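Local coordinates for protein tyrosine phosphatase (Orf virus, PDB 5NCR) that hydrolyses phosphotyrosine as a homodimeric viral phosphatase with triple substrate specificity and probably also removes phosphate from phosphoserine in proteins, at residues S26-L31 / A40-A45; M63-T68 / A74-L79; V145-T150 / Q170-F175. The protein carries 2 engineered substitutions. One frame throughout, in Å; residues are numbered along the deposited sequence.

Contact 1 (S26-L31 / A40-A45); sequences SGMTRL and AEDARA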
loop_
_atom_site.group_PDB
_atom_site.type_symbol
_atom_site.label_atom_id
_atom_site.label_comp_id
_atom_site.label_asym_id
_atom_site.label_seq_id
_atom_site.Cartn_x
_atom_site.Cartn_y
_atom_site.Cartn_z
ATOM N N SER B 26 -14.191 5.439 -20.548
ATOM C CA SER B 26 -15.067 6.178 -21.434
ATOM C C SER B 26 -14.239 7.387 -21.836
ATOM O O SER B 26 -14.040 8.322 -21.042
ATOM C CB SER B 26 -16.347 6.618 -20.736
ATOM O OG SER B 26 -17.026 7.531 -21.585
ATOM N N GLY B 27 -13.602 7.214 -22.977
ATOM C CA GLY B 27 -12.765 8.205 -23.627
ATOM C C GLY B 27 -11.291 7.959 -23.418
ATOM O O GLY B 27 -10.898 7.284 -22.455
ATOM N N MET B 28 -10.465 8.516 -24.292
ATOM C CA MET B 28 -9.035 8.354 -24.086
ATOM C C MET B 28 -8.570 9.260 -22.953
ATOM O O MET B 28 -9.239 10.232 -22.611
ATOM C CB MET B 28 -8.214 8.516 -25.376
ATOM C CG MET B 28 -8.598 9.647 -26.241
ATOM S SD MET B 28 -7.508 9.618 -27.709
ATOM C CE MET B 28 -8.621 9.160 -29.007
ATOM N N THR B 29 -7.460 8.906 -22.344
ATOM C CA THR B 29 -6.865 9.629 -21.227
ATOM C C THR B 29 -5.472 10.035 -21.666
ATOM O O THR B 29 -4.676 9.217 -22.075
ATOM C CB THR B 29 -6.860 8.757 -19.951
ATOM O OG1 THR B 29 -8.196 8.345 -19.669
ATOM C CG2 THR B 29 -6.275 9.478 -18.734
ATOM N N ARG B 30 -5.193 11.307 -21.554
ATOM C CA ARG B 30 -3.928 11.896 -21.892
ATOM C C ARG B 30 -3.036 11.690 -20.656
ATOM O O ARG B 30 -3.342 12.202 -19.585
ATOM C CB ARG B 30 -4.195 13.375 -22.189
ATOM C CG ARG B 30 -3.074 14.101 -22.828
ATOM C CD ARG B 30 -3.458 15.551 -23.002
ATOM N NE ARG B 30 -2.624 16.437 -22.188
ATOM C CZ ARG B 30 -2.878 17.723 -21.970
ATOM N NH1 ARG B 30 -3.948 18.299 -22.509
ATOM N NH2 ARG B 30 -2.076 18.440 -21.194
ATOM N N LEU B 31 -1.982 10.882 -20.788
ATOM C CA LEU B 31 -1.059 10.559 -19.684
ATOM C C LEU B 31 0.038 11.604 -19.547
ATOM O O LEU B 31 0.450 11.931 -18.422
ATOM C CB LEU B 31 -0.421 9.177 -19.867
ATOM C CG LEU B 31 -1.341 7.968 -20.044
ATOM C CD1 LEU B 31 -0.654 6.901 -20.881
ATOM C CD2 LEU B 31 -1.819 7.422 -18.706
ATOM N N ALA B 40 -10.228 0.242 -28.225
ATOM C CA ALA B 40 -10.489 -0.029 -29.645
ATOM C C ALA B 40 -11.396 1.049 -30.226
ATOM O O ALA B 40 -11.208 1.444 -31.376
ATOM C CB ALA B 40 -11.133 -1.408 -29.817
ATOM N N GLU B 41 -12.362 1.546 -29.421
ATOM C CA GLU B 41 -13.282 2.617 -29.815
ATOM C C GLU B 41 -12.523 3.910 -30.131
ATOM O O GLU B 41 -12.834 4.561 -31.127
ATOM C CB GLU B 41 -14.340 2.849 -28.715
ATOM C CG GLU B 41 -15.260 1.654 -28.503
ATOM C CD GLU B 41 -15.435 1.032 -27.121
ATOM O OE1 GLU B 41 -15.246 1.722 -26.089
ATOM O OE2 GLU B 41 -15.833 -0.154 -27.084
ATOM N N ASP B 42 -11.503 4.257 -29.306
ATOM C CA ASP B 42 -10.687 5.451 -29.529
ATOM C C ASP B 42 -9.815 5.282 -30.768
ATOM O O ASP B 42 -9.689 6.213 -31.574
ATOM C CB ASP B 42 -9.827 5.765 -28.277
ATOM C CG ASP B 42 -10.628 5.988 -27.003
ATOM O OD1 ASP B 42 -11.457 6.930 -26.978
ATOM O OD2 ASP B 42 -10.414 5.236 -26.028
ATOM N N ALA B 43 -9.235 4.078 -30.937
ATOM C CA ALA B 43 -8.388 3.754 -32.100
ATOM C C ALA B 43 -9.197 3.846 -33.388
ATOM O O ALA B 43 -8.717 4.443 -34.347
ATOM C CB ALA B 43 -7.790 2.361 -31.964
ATOM N N ARG B 44 -10.437 3.308 -33.386
ATOM C CA ARG B 44 -11.361 3.328 -34.531
ATOM C C ARG B 44 -11.698 4.752 -34.957
ATOM O O ARG B 44 -11.777 5.023 -36.155
ATOM C CB ARG B 44 -12.644 2.556 -34.206
ATOM C CG ARG B 44 -12.575 1.083 -34.609
ATOM C CD ARG B 44 -13.941 0.411 -34.596
ATOM N NE ARG B 44 -14.547 0.406 -33.261
ATOM C CZ ARG B 44 -14.379 -0.557 -32.358
ATOM N NH1 ARG B 44 -13.630 -1.618 -32.640
ATOM N NH2 ARG B 44 -14.966 -0.471 -31.173
ATOM N N ALA B 45 -11.889 5.655 -33.972
ATOM C CA ALA B 45 -12.203 7.067 -34.199
ATOM C C ALA B 45 -11.032 7.775 -34.891
ATOM O O ALA B 45 -11.263 8.534 -35.828
ATOM C CB ALA B 45 -12.561 7.756 -32.883
HETATM O O HOH W 1 -10.552 4.364 -23.347
#

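Contact 2 (M63-T68 / A74-L79); sequences MSKYST and AYHIPL. With SO4 (sulfate ion), chain E.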
loop_
_atom_site.group_PDB
_atom_site.type_symbol
_atom_site.label_atom_id
_atom_site.label_comp_id
_atom_site.label_asym_id
_atom_site.label_seq_id
_atom_site.Cartn_x
_atom_site.Cartn_y
_atom_site.Cartn_z
ATOM N N MET B 63 -4.183 -8.352 -30.843
ATOM C CA MET B 63 -3.745 -9.405 -31.753
ATOM C C MET B 63 -3.946 -9.060 -33.216
ATOM O O MET B 63 -3.133 -9.478 -34.043
ATOM C CB MET B 63 -4.448 -10.734 -31.417
ATOM C CG MET B 63 -4.019 -11.328 -30.059
ATOM S SD MET B 63 -2.276 -11.729 -29.973
ATOM C CE MET B 63 -2.193 -13.048 -31.195
ATOM N N SER B 64 -5.020 -8.311 -33.534
ATOM C CA SER B 64 -5.394 -7.934 -34.899
ATOM C C SER B 64 -4.684 -6.694 -35.393
ATOM O O SER B 64 -4.739 -5.639 -34.746
ATOM C CB SER B 64 -6.909 -7.754 -35.028
ATOM O OG SER B 64 -7.582 -8.985 -35.231
ATOM N N LYS B 65 -4.047 -6.818 -36.571
ATOM C CA LYS B 65 -3.351 -5.728 -37.251
ATOM C C LYS B 65 -4.398 -4.918 -38.034
ATOM O O LYS B 65 -5.487 -5.425 -38.300
ATOM C CB LYS B 65 -2.285 -6.309 -38.209
ATOM C CG LYS B 65 -1.226 -5.319 -38.683
ATOM C CD LYS B 65 -0.623 -5.731 -40.024
ATOM C CE LYS B 65 -0.174 -4.532 -40.835
ATOM N NZ LYS B 65 0.889 -4.883 -41.815
ATOM N N TYR B 66 -4.075 -3.658 -38.375
ATOM C CA TYR B 66 -4.911 -2.772 -39.188
ATOM C C TYR B 66 -4.043 -1.865 -40.063
ATOM O O TYR B 66 -2.854 -1.661 -39.778
ATOM C CB TYR B 66 -5.899 -1.946 -38.334
ATOM C CG TYR B 66 -5.245 -1.131 -37.236
ATOM C CD1 TYR B 66 -4.508 0.012 -37.532
ATOM C CD2 TYR B 66 -5.382 -1.489 -35.897
ATOM C CE1 TYR B 66 -3.882 0.752 -36.533
ATOM C CE2 TYR B 66 -4.776 -0.742 -34.881
ATOM C CZ TYR B 66 -4.023 0.376 -35.206
ATOM O OH TYR B 66 -3.416 1.123 -34.236
ATOM N N SER B 67 -4.659 -1.316 -41.125
ATOM C CA SER B 67 -4.038 -0.375 -42.042
ATOM C C SER B 67 -4.219 1.010 -41.443
ATOM O O SER B 67 -5.229 1.270 -40.785
ATOM C CB SER B 67 -4.717 -0.444 -43.411
ATOM O OG SER B 67 -4.435 0.681 -44.232
ATOM N N THR B 68 -3.260 1.902 -41.695
ATOM C CA THR B 68 -3.327 3.280 -41.215
ATOM C C THR B 68 -3.412 4.283 -42.364
ATOM O O THR B 68 -2.745 4.092 -43.392
ATOM C CB THR B 68 -2.135 3.611 -40.326
ATOM O OG1 THR B 68 -0.946 3.049 -40.884
ATOM C CG2 THR B 68 -2.344 3.172 -38.895
ATOM N N ALA B 74 1.542 3.026 -37.292
ATOM C CA ALA B 74 1.044 2.099 -36.280
ATOM C C ALA B 74 2.110 1.062 -35.919
ATOM O O ALA B 74 2.649 0.377 -36.799
ATOM C CB ALA B 74 -0.216 1.404 -36.757
ATOM N N TYR B 75 2.452 1.001 -34.640
ATOM C CA TYR B 75 3.394 0.025 -34.086
ATOM C C TYR B 75 2.508 -1.076 -33.489
ATOM O O TYR B 75 1.598 -0.787 -32.708
ATOM C CB TYR B 75 4.288 0.664 -33.011
ATOM C CG TYR B 75 5.122 1.819 -33.534
ATOM C CD1 TYR B 75 6.294 1.594 -34.241
ATOM C CD2 TYR B 75 4.736 3.137 -33.324
ATOM C CE1 TYR B 75 7.036 2.652 -34.774
ATOM C CE2 TYR B 75 5.495 4.207 -33.822
ATOM C CZ TYR B 75 6.662 3.961 -34.525
ATOM O OH TYR B 75 7.426 5.010 -35.009
ATOM N N HIS B 76 2.713 -2.316 -33.926
ATOM C CA HIS B 76 1.914 -3.456 -33.499
ATOM C C HIS B 76 2.674 -4.318 -32.508
ATOM O O HIS B 76 3.747 -4.839 -32.811
ATOM C CB HIS B 76 1.445 -4.264 -34.732
ATOM C CG HIS B 76 0.482 -5.374 -34.412
ATOM N ND1 HIS B 76 0.579 -6.612 -35.028
ATOM C CD2 HIS B 76 -0.550 -5.409 -33.532
ATOM C CE1 HIS B 76 -0.406 -7.345 -34.526
ATOM N NE2 HIS B 76 -1.107 -6.669 -33.619
ATOM N N ILE B 77 2.142 -4.416 -31.308
ATOM C CA ILE B 77 2.715 -5.214 -30.229
ATOM C C ILE B 77 1.589 -6.177 -29.865
ATOM O O ILE B 77 0.689 -5.837 -29.087
ATOM C CB ILE B 77 3.276 -4.356 -29.045
ATOM C CG1 ILE B 77 4.314 -3.312 -29.560
ATOM C CG2 ILE B 77 3.925 -5.305 -28.008
ATOM C CD1 ILE B 77 4.513 -2.118 -28.812
ATOM N N PRO B 78 1.485 -7.307 -30.584
ATOM C CA PRO B 78 0.381 -8.236 -30.290
ATOM C C PRO B 78 0.649 -8.929 -28.977
ATOM O O PRO B 78 1.749 -9.392 -28.708
ATOM C CB PRO B 78 0.338 -9.193 -31.498
ATOM C CG PRO B 78 1.598 -8.921 -32.278
ATOM C CD PRO B 78 2.425 -7.873 -31.573
ATOM N N LEU B 79 -0.306 -8.817 -28.102
ATOM C CA LEU B 79 -0.284 -9.378 -26.774
ATOM C C LEU B 79 -1.667 -9.884 -26.509
ATOM O O LEU B 79 -2.665 -9.345 -27.033
ATOM C CB LEU B 79 0.028 -8.311 -25.707
ATOM C CG LEU B 79 1.452 -7.814 -25.561
ATOM C CD1 LEU B 79 1.493 -6.579 -24.741
ATOM C CD2 LEU B 79 2.332 -8.819 -24.915
HETATM S S SO4 E . -7.791 -9.348 -28.932
HETATM O O1 SO4 E . -8.004 -10.808 -28.946
HETATM O O2 SO4 E . -8.639 -8.718 -29.957
HETATM O O3 SO4 E . -8.151 -8.856 -27.585
HETATM O O4 SO4 E . -6.386 -9.043 -29.226
#

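Contact 3 (V145-T150 / Q170-F175); sequences VYFLKT and QLIKMF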
loop_
_atom_site.group_PDB
_atom_site.type_symbol
_atom_site.label_atom_id
_atom_site.label_comp_id
_atom_site.label_asym_id
_atom_site.label_seq_id
_atom_site.Cartn_x
_atom_site.Cartn_y
_atom_site.Cartn_z
ATOM N N VAL B 145 5.719 3.561 -3.351
ATOM C CA VAL B 145 4.645 4.503 -3.042
ATOM C C VAL B 145 4.207 5.265 -4.326
ATOM O O VAL B 145 3.021 5.515 -4.511
ATOM C CB VAL B 145 5.069 5.459 -1.896
ATOM C CG1 VAL B 145 4.067 6.602 -1.738
ATOM C CG2 VAL B 145 5.222 4.697 -0.577
ATOM N N TYR B 146 5.163 5.636 -5.185
ATOM C CA TYR B 146 4.828 6.337 -6.414
ATOM C C TYR B 146 3.992 5.424 -7.310
ATOM O O TYR B 146 3.041 5.898 -7.905
ATOM C CB TYR B 146 6.070 6.885 -7.146
ATOM C CG TYR B 146 5.707 7.675 -8.392
ATOM C CD1 TYR B 146 5.321 9.014 -8.309
ATOM C CD2 TYR B 146 5.652 7.059 -9.642
ATOM C CE1 TYR B 146 4.915 9.725 -9.447
ATOM C CE2 TYR B 146 5.234 7.754 -10.778
ATOM C CZ TYR B 146 4.865 9.086 -10.675
ATOM O OH TYR B 146 4.470 9.751 -11.814
ATOM N N PHE B 147 4.345 4.109 -7.386
ATOM C CA PHE B 147 3.626 3.144 -8.208
ATOM C C PHE B 147 2.185 3.050 -7.677
ATOM O O PHE B 147 1.238 3.088 -8.448
ATOM C CB PHE B 147 4.299 1.769 -8.141
ATOM C CG PHE B 147 3.729 0.764 -9.130
ATOM C CD1 PHE B 147 2.513 0.121 -8.879
ATOM C CD2 PHE B 147 4.445 0.405 -10.269
ATOM C CE1 PHE B 147 2.000 -0.824 -9.783
ATOM C CE2 PHE B 147 3.907 -0.492 -11.201
ATOM C CZ PHE B 147 2.704 -1.125 -10.939
ATOM N N LEU B 148 2.048 2.930 -6.364
ATOM C CA LEU B 148 0.787 2.854 -5.659
ATOM C C LEU B 148 -0.122 4.071 -5.948
ATOM O O LEU B 148 -1.254 3.886 -6.396
ATOM C CB LEU B 148 1.048 2.707 -4.153
ATOM C CG LEU B 148 -0.159 2.652 -3.258
ATOM C CD1 LEU B 148 -1.091 1.472 -3.618
ATOM C CD2 LEU B 148 0.260 2.609 -1.836
ATOM N N LYS B 149 0.388 5.284 -5.711
ATOM C CA LYS B 149 -0.323 6.549 -5.890
ATOM C C LYS B 149 -0.733 6.714 -7.370
ATOM O O LYS B 149 -1.881 7.034 -7.628
ATOM C CB LYS B 149 0.567 7.703 -5.405
ATOM C CG LYS B 149 0.000 9.113 -5.524
ATOM C CD LYS B 149 0.927 10.118 -4.796
ATOM C CE LYS B 149 1.034 11.481 -5.449
ATOM N NZ LYS B 149 -0.090 12.369 -5.068
ATOM N N THR B 150 0.179 6.436 -8.309
ATOM C CA THR B 150 -0.031 6.583 -9.745
ATOM C C THR B 150 -1.064 5.582 -10.261
ATOM O O THR B 150 -1.894 5.944 -11.078
ATOM C CB THR B 150 1.312 6.477 -10.482
ATOM O OG1 THR B 150 2.188 7.445 -9.904
ATOM C CG2 THR B 150 1.188 6.709 -11.970
ATOM N N GLN B 170 4.650 -7.889 -13.111
ATOM C CA GLN B 170 5.821 -7.699 -13.979
ATOM C C GLN B 170 6.292 -6.227 -13.978
ATOM O O GLN B 170 7.490 -5.975 -13.982
ATOM C CB GLN B 170 5.544 -8.158 -15.406
ATOM C CG GLN B 170 5.434 -9.671 -15.535
ATOM C CD GLN B 170 5.193 -10.041 -16.979
ATOM O OE1 GLN B 170 6.092 -10.024 -17.812
ATOM N NE2 GLN B 170 3.989 -10.384 -17.314
ATOM N N LEU B 171 5.352 -5.282 -13.940
ATOM C CA LEU B 171 5.639 -3.842 -13.869
ATOM C C LEU B 171 6.225 -3.467 -12.509
ATOM O O LEU B 171 7.184 -2.705 -12.441
ATOM C CB LEU B 171 4.378 -3.019 -14.170
ATOM C CG LEU B 171 3.870 -3.073 -15.618
ATOM C CD1 LEU B 171 2.481 -2.531 -15.715
ATOM C CD2 LEU B 171 4.755 -2.281 -16.548
ATOM N N ILE B 172 5.679 -4.033 -11.428
ATOM C CA ILE B 172 6.214 -3.823 -10.069
ATOM C C ILE B 172 7.662 -4.300 -10.057
ATOM O O ILE B 172 8.521 -3.547 -9.638
ATOM C CB ILE B 172 5.335 -4.466 -8.971
ATOM C CG1 ILE B 172 3.970 -3.736 -8.877
ATOM C CG2 ILE B 172 6.053 -4.506 -7.584
ATOM C CD1 ILE B 172 2.845 -4.528 -8.235
ATOM N N LYS B 173 7.933 -5.517 -10.550
ATOM C CA LYS B 173 9.294 -6.097 -10.588
ATOM C C LYS B 173 10.280 -5.195 -11.324
ATOM O O LYS B 173 11.361 -4.897 -10.819
ATOM C CB LYS B 173 9.308 -7.482 -11.257
ATOM C CG LYS B 173 8.723 -8.627 -10.445
ATOM C CD LYS B 173 9.529 -9.050 -9.230
ATOM C CE LYS B 173 10.654 -10.031 -9.499
ATOM N NZ LYS B 173 11.291 -10.447 -8.222
ATOM N N MET B 174 9.879 -4.738 -12.498
ATOM C CA MET B 174 10.691 -3.891 -13.352
ATOM C C MET B 174 10.933 -2.464 -12.814
ATOM O O MET B 174 12.061 -1.995 -12.881
ATOM C CB MET B 174 10.043 -3.871 -14.749
ATOM C CG MET B 174 10.713 -2.995 -15.762
ATOM S SD MET B 174 10.215 -3.528 -17.424
ATOM C CE MET B 174 11.438 -4.868 -17.665
ATOM N N PHE B 175 9.889 -1.766 -12.343
ATOM C CA PHE B 175 10.002 -0.350 -11.974
ATOM C C PHE B 175 10.047 -0.062 -10.475
ATOM O O PHE B 175 10.401 1.055 -10.067
ATOM C CB PHE B 175 8.900 0.485 -12.640
ATOM C CG PHE B 175 8.958 0.462 -14.150
ATOM C CD1 PHE B 175 9.904 1.220 -14.840
ATOM C CD2 PHE B 175 8.064 -0.309 -14.882
ATOM C CE1 PHE B 175 9.961 1.198 -16.240
ATOM C CE2 PHE B 175 8.116 -0.326 -16.284
ATOM C CZ PHE B 175 9.039 0.455 -16.955
#

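Contact 1 (S26-L31 / A40-A45)
The flat carboxylate of Asp42 lies over one face of the peptide that joins Gly27 to Met28, its plane inclined to the peptide by roughly 45°. OD1 is the nearer oxygen, with Asp42 OD1 3.7 Å from Gly27 C. It also stands 3.3 Å from Met28 N, but it sits above the peptide plane while the N-H points along that plane, so proximity does not become a hydrogen bond here. This pair illustrates how a short polar distance must be read together with its direction. The polar link between the segments runs through a water, which donates to Asp42 OD2 at 2.8 Å and to Gly27 O at 3.1 Å. OD2 has a second partner in the backbone N of Ser39, a bond that ties the aspartate back over the first turn of its own helix and fixes the rotation of the carboxylate. The apolar half of the contact belongs to Met28. Its CG is tucked between the backbone N and the carbonyl carbon (chi1 44°), and the chain bends at its last torsion, so that the side chain slides past Asp42 in the opposite sense and Met28 CE ends 3.7 Å from Asp42 CB. Gly27 has a positive phi, a backbone shape that glycine adopts readily, just where the chain passes the carboxylate. In the phosphatase domain this surface contact joins the loop entering the edge strand 29-30 to the start of helix 40-47. Arg158, at the end of helix 140-158, bonds to both Gly27 O and Thr29 OG1, while Met28 packs on Tyr36 of strand 35-38 and Leu109 of strand 108-111.

Contact 2 (M63-T68 / A74-L79)
His76 swings its ring across to the 63-68 loop because its CG stands anti to the backbone N (chi1 -173°), and Tyr66 takes the tighter position with CG between its N and carbonyl carbon (chi1 55°), which brings its ring alongside Ala74. The imidazole is held as a flat slab between two aliphatic groups: Lys65 CB lies over one face, 4.3 Å from His76 CE1, and Pro78 CG sits on the opposite face, displaced toward the rim. The backbone around Met63 meets the ring at its edge. His76 NE2 finds its polar partner in Thr62 O, one residue before the 63-68 segment. At one end of the contact Thr68 CG2 presses 3.5 Å from Ala74 CB, a tight methyl pair, and the same Ala74 CB is 3.7 Å from Tyr66 CE1. At the other, the doubly bent Met63 chain crosses Pro78 at about a right angle, placing Met63 SD 3.9 Å from Pro78 CB. Here is a worked case of a loop that runs antiparallel to an edge strand and packs on it through side chains. Strand 73-76 bonds its backbone to strand 57-60, while the loop lies over one face of the sheet, where Tyr66 also packs on Leu58 and Asn60. Two polar groups reach toward the probable phosphate-binding loop: Tyr66 OH bonds to His111 NE2, and the backbone Leu79 O accepts from Arg118 NH1. A sulfate, probably from the crystallisation liquor, accepts from Met63 N at 2.8 Å in a nearly straight bond (168°) and also from Arg118 NH2, consistent with affinity for phosphate-like anions here.

Contact 3 (V145-T150 / Q170-F175)
Phe147 reaches from helix 140-158 to Leu171 and Ile172 of helix 165-177, a buried helix-to-helix packing within the helical layer of the dual-specificity phosphatase fold. From CB, which is directed at the partner helix, the side chain extends with CG anti to the backbone N (chi1 -171°), carrying the ring into the interface. CD1 comes first, 4.1 Å from Ile172 CG1. Further out, CE1 draws closer to that same methylene and also meets the end of the isoleucine, with Phe147 CE1 4.1 Å from Ile172 CD1. On the other rim Phe147 CE2 abuts Leu171 CB at 3.9 Å, in the plane of the ring. The tip, CZ, touches both residues. One ring thus shows how an aromatic side chain can use face and edge at once against consecutive residues of a helix. Met124 of helix 118-134 and Leu12 of helix 7-15 add to the packing on Phe147, and Leu148, next in sequence, packs on Phe144 of the second subunit. The face of the ring makes a CH-pi contact: Ile172 CG1 stands 3.8 Å from the centroid of the Phe147 ring, 22° off its normal.

In the fold
Contacts 1 and 2 reach the same sheet, their centres about 15 Å apart, whereas contact 3 lies on the opposite side of the chain's centre, about 24 Å and 27 Å, centre to centre, from contacts 1 and 2. His111 connects the first two: Ala43 packs on it and Tyr66 bonds to it. In sequence, His111 and Arg118 fit the ends of the family's phosphate-binding P-loop signature, so contact 2, whose Met63 shares the sulfate with Arg118, probably borders that loop, as contact 1 does through Ala43 and the backbone bonding of Ala40 with Val113. Helix 140-158 joins contacts 1 and 3 through Arg158 and Phe147. Gln170 bonds to Thr85 and Ile87, which also pack against Leu79. Contact 3 borders the second subunit.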